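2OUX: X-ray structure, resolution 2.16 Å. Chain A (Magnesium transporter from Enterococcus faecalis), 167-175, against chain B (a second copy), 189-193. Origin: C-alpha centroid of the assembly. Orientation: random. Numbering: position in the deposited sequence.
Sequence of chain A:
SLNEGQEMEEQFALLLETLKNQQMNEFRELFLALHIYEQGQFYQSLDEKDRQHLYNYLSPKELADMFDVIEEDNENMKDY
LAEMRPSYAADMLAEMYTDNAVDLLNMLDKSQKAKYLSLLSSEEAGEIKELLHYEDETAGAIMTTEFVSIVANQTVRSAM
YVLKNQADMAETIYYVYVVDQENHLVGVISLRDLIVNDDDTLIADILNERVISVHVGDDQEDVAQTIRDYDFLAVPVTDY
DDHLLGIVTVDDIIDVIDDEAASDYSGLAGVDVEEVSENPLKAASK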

# COMPACT_ATOMS: atom_id res chain seq x y z
N ALA A 167 -2.62 -3.21 -18.31
CA ALA A 167 -2.02 -3.42 -16.99
C ALA A 167 -2.83 -4.36 -16.10
O ALA A 167 -2.84 -4.21 -14.88
CB ALA A 167 -1.83 -2.09 -16.31
N ASP A 168 -3.52 -5.32 -16.70
CA ASP A 168 -4.33 -6.25 -15.93
C ASP A 168 -3.47 -7.31 -15.26
O ASP A 168 -3.85 -7.88 -14.24
CB ASP A 168 -5.35 -6.94 -16.84
CG ASP A 168 -6.35 -7.77 -16.07
OD1 ASP A 168 -7.17 -7.17 -15.33
OD2 ASP A 168 -6.33 -9.01 -16.19
N MSE A 169 -2.29 -7.56 -15.82
CA MSE A 169 -1.39 -8.55 -15.27
C MSE A 169 -0.55 -8.03 -14.10
O MSE A 169 -0.10 -8.82 -13.27
CB MSE A 169 -0.46 -9.09 -16.37
CG MSE A 169 0.65 -8.14 -16.83
SE MSE A 169 0.16 -6.80 -18.16
CE MSE A 169 0.20 -7.92 -19.74
N ALA A 170 -0.36 -6.72 -14.03
CA ALA A 170 0.47 -6.11 -12.98
C ALA A 170 0.07 -6.32 -11.53
O ALA A 170 -1.12 -6.27 -11.19
CB ALA A 170 0.59 -4.63 -13.26
N GLU A 171 1.07 -6.55 -10.67
CA GLU A 171 0.85 -6.72 -9.22
C GLU A 171 0.15 -5.44 -8.77
O GLU A 171 -0.94 -5.46 -8.21
CB GLU A 171 2.18 -6.80 -8.46
CG GLU A 171 2.60 -8.16 -7.91
CD GLU A 171 1.88 -8.56 -6.64
OE1 GLU A 171 1.83 -7.79 -5.67
OE2 GLU A 171 1.36 -9.69 -6.61
N THR A 172 0.81 -4.32 -9.02
CA THR A 172 0.28 -3.02 -8.65
C THR A 172 0.61 -2.01 -9.75
O THR A 172 1.60 -2.15 -10.46
CB THR A 172 0.91 -2.52 -7.34
OG1 THR A 172 0.25 -1.32 -6.93
CG2 THR A 172 2.40 -2.23 -7.54
N ILE A 173 -0.24 -1.00 -9.87
CA ILE A 173 -0.04 0.05 -10.85
C ILE A 173 0.03 1.36 -10.11
O ILE A 173 0.09 2.42 -10.72
CB ILE A 173 -1.22 0.12 -11.86
CG1 ILE A 173 -2.49 0.62 -11.16
CG2 ILE A 173 -1.46 -1.26 -12.47
CD1 ILE A 173 -3.57 1.05 -12.13
N TYR A 174 0.03 1.30 -8.78
CA TYR A 174 0.06 2.52 -7.99
C TYR A 174 1.38 3.27 -8.04
O TYR A 174 1.49 4.39 -7.57
CB TYR A 174 -0.39 2.23 -6.56
CG TYR A 174 -1.86 1.81 -6.55
CD1 TYR A 174 -2.74 2.35 -7.49
CD2 TYR A 174 -2.35 0.87 -5.66
CE1 TYR A 174 -4.08 1.94 -7.55
CE2 TYR A 174 -3.69 0.45 -5.71
CZ TYR A 174 -4.55 0.99 -6.66
OH TYR A 174 -5.86 0.58 -6.74
N TYR A 175 2.37 2.63 -8.64
CA TYR A 175 3.67 3.25 -8.86
C TYR A 175 3.98 2.86 -10.29
O TYR A 175 3.79 1.71 -10.68
CB TYR A 175 4.75 2.69 -7.92
CG TYR A 175 4.78 3.32 -6.56
CD1 TYR A 175 4.87 4.70 -6.42
CD2 TYR A 175 4.70 2.54 -5.40
CE1 TYR A 175 4.89 5.29 -5.17
CE2 TYR A 175 4.72 3.12 -4.15
CZ TYR A 175 4.81 4.50 -4.03
OH TYR A 175 4.82 5.09 -2.80
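Chain B 189-193: ISLRD

A single arginine at the start of a helix can secure a contact between two protein copies when the partner chain turns several carbonyl groups toward it, and the contact between these two copies of a magnesium transporter is a compact example. In chain A, Ala A167 to Ala A170 form no regular helix or strand, and the backbone changes character at Ala A170, whose phi/psi of -60/139° is extended where Asp A168 and Met A169 (a selenomethionine) are near -80/-24°. Chain B approaches with the junction between a strand, which ends at Ser B190, and a helix that begins at Leu B191 and runs on beyond Asp B193. The backbones stay well apart: the closest CA atoms are those of Ile A173 and Arg B192, 7.5 Å from each other, so side chains must span the gap.

The helix start is stabilised within its own chain. Ser B190 occupies the N-cap, its OG accepting from Asp B193 N at 3.3 Å. The amide of Arg B192, also in the first turn, instead looks across to chain A and donates to Tyr A174 OH, with N and OH 3.1 Å apart. The CA-to-CB bond of Tyr A174 points sideways, but the far end of its ring comes nearer to chain B, placing OH 3.5 Å from Ser B190 CB and CE1 4.2 Å from Leu B191 CB. Within chain A, Tyr A174 N donates to Thr A172 OG1 at 3.2 Å, a bond that ties the two residues together locally.

Arg B192 dominates the remainder, with by far the largest covered area of any residue here. Its CA-to-CB bond points toward chain A, and chi1 to chi3 are all t, so the side chain is fully extended and delivers the guanidinium to the chain A backbone. Arg B192 NH2 donates to Ala A167 O at 2.9 Å and to Ala A170 O at 2.8 Å. Arg B192 NH1 adds weak hydrogen bonds, each of 3.1 Å, to Ala A170 O and Glu A171 O. These three carbonyl oxygens lie at the edge of the guanidinium, near its plane, where its N-H groups are directed. A water extends the network, donating to Ala A167 O at 2.6 Å and accepting from Arg B192 NE at 3.1 Å. Ile A173 supplies the apolar complement: CG2 lies over one face of the guanidinium, while CD1 packs 4.0 Å from Arg B192 CG. The recognition thus rests largely on main-chain oxygens.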

# COMPACT_ATOMS: atom_id res chain seq x y z
N ILE B 189 -14.36 0.75 -3.70
CA ILE B 189 -13.83 0.51 -5.03
C ILE B 189 -12.41 1.06 -5.06
O ILE B 189 -12.13 2.10 -4.48
CB ILE B 189 -14.72 1.19 -6.10
CG1 ILE B 189 -14.13 0.97 -7.49
CG2 ILE B 189 -14.88 2.66 -5.80
CD1 ILE B 189 -15.09 1.33 -8.61
N SER B 190 -11.49 0.33 -5.70
CA SER B 190 -10.10 0.77 -5.77
C SER B 190 -9.91 1.67 -6.98
O SER B 190 -10.62 1.52 -7.98
CB SER B 190 -9.15 -0.42 -5.86
OG SER B 190 -9.32 -1.12 -7.08
N LEU B 191 -8.96 2.60 -6.89
CA LEU B 191 -8.68 3.49 -8.01
C LEU B 191 -8.36 2.63 -9.23
O LEU B 191 -8.64 3.01 -10.37
CB LEU B 191 -7.51 4.43 -7.70
CG LEU B 191 -6.96 5.24 -8.89
CD1 LEU B 191 -8.09 6.04 -9.57
CD2 LEU B 191 -5.84 6.16 -8.43
N ARG B 192 -7.77 1.47 -8.97
CA ARG B 192 -7.43 0.57 -10.06
C ARG B 192 -8.66 0.12 -10.85
O ARG B 192 -8.61 0.02 -12.07
CB ARG B 192 -6.69 -0.65 -9.53
CG ARG B 192 -6.23 -1.56 -10.63
CD ARG B 192 -5.31 -2.63 -10.12
NE ARG B 192 -4.76 -3.39 -11.23
CZ ARG B 192 -3.86 -4.35 -11.10
NH1 ARG B 192 -3.40 -4.67 -9.90
NH2 ARG B 192 -3.44 -5.00 -12.18
N ASP B 193 -9.76 -0.15 -10.17
CA ASP B 193 -10.98 -0.56 -10.85
C ASP B 193 -11.60 0.64 -11.58
O ASP B 193 -12.21 0.49 -12.64
CB ASP B 193 -12.00 -1.13 -9.87
CG ASP B 193 -11.48 -2.35 -9.14
OD1 ASP B 193 -10.89 -3.24 -9.79
OD2 ASP B 193 -11.68 -2.42 -7.90
O HOH W 1 -5.00 -2.95 -14.26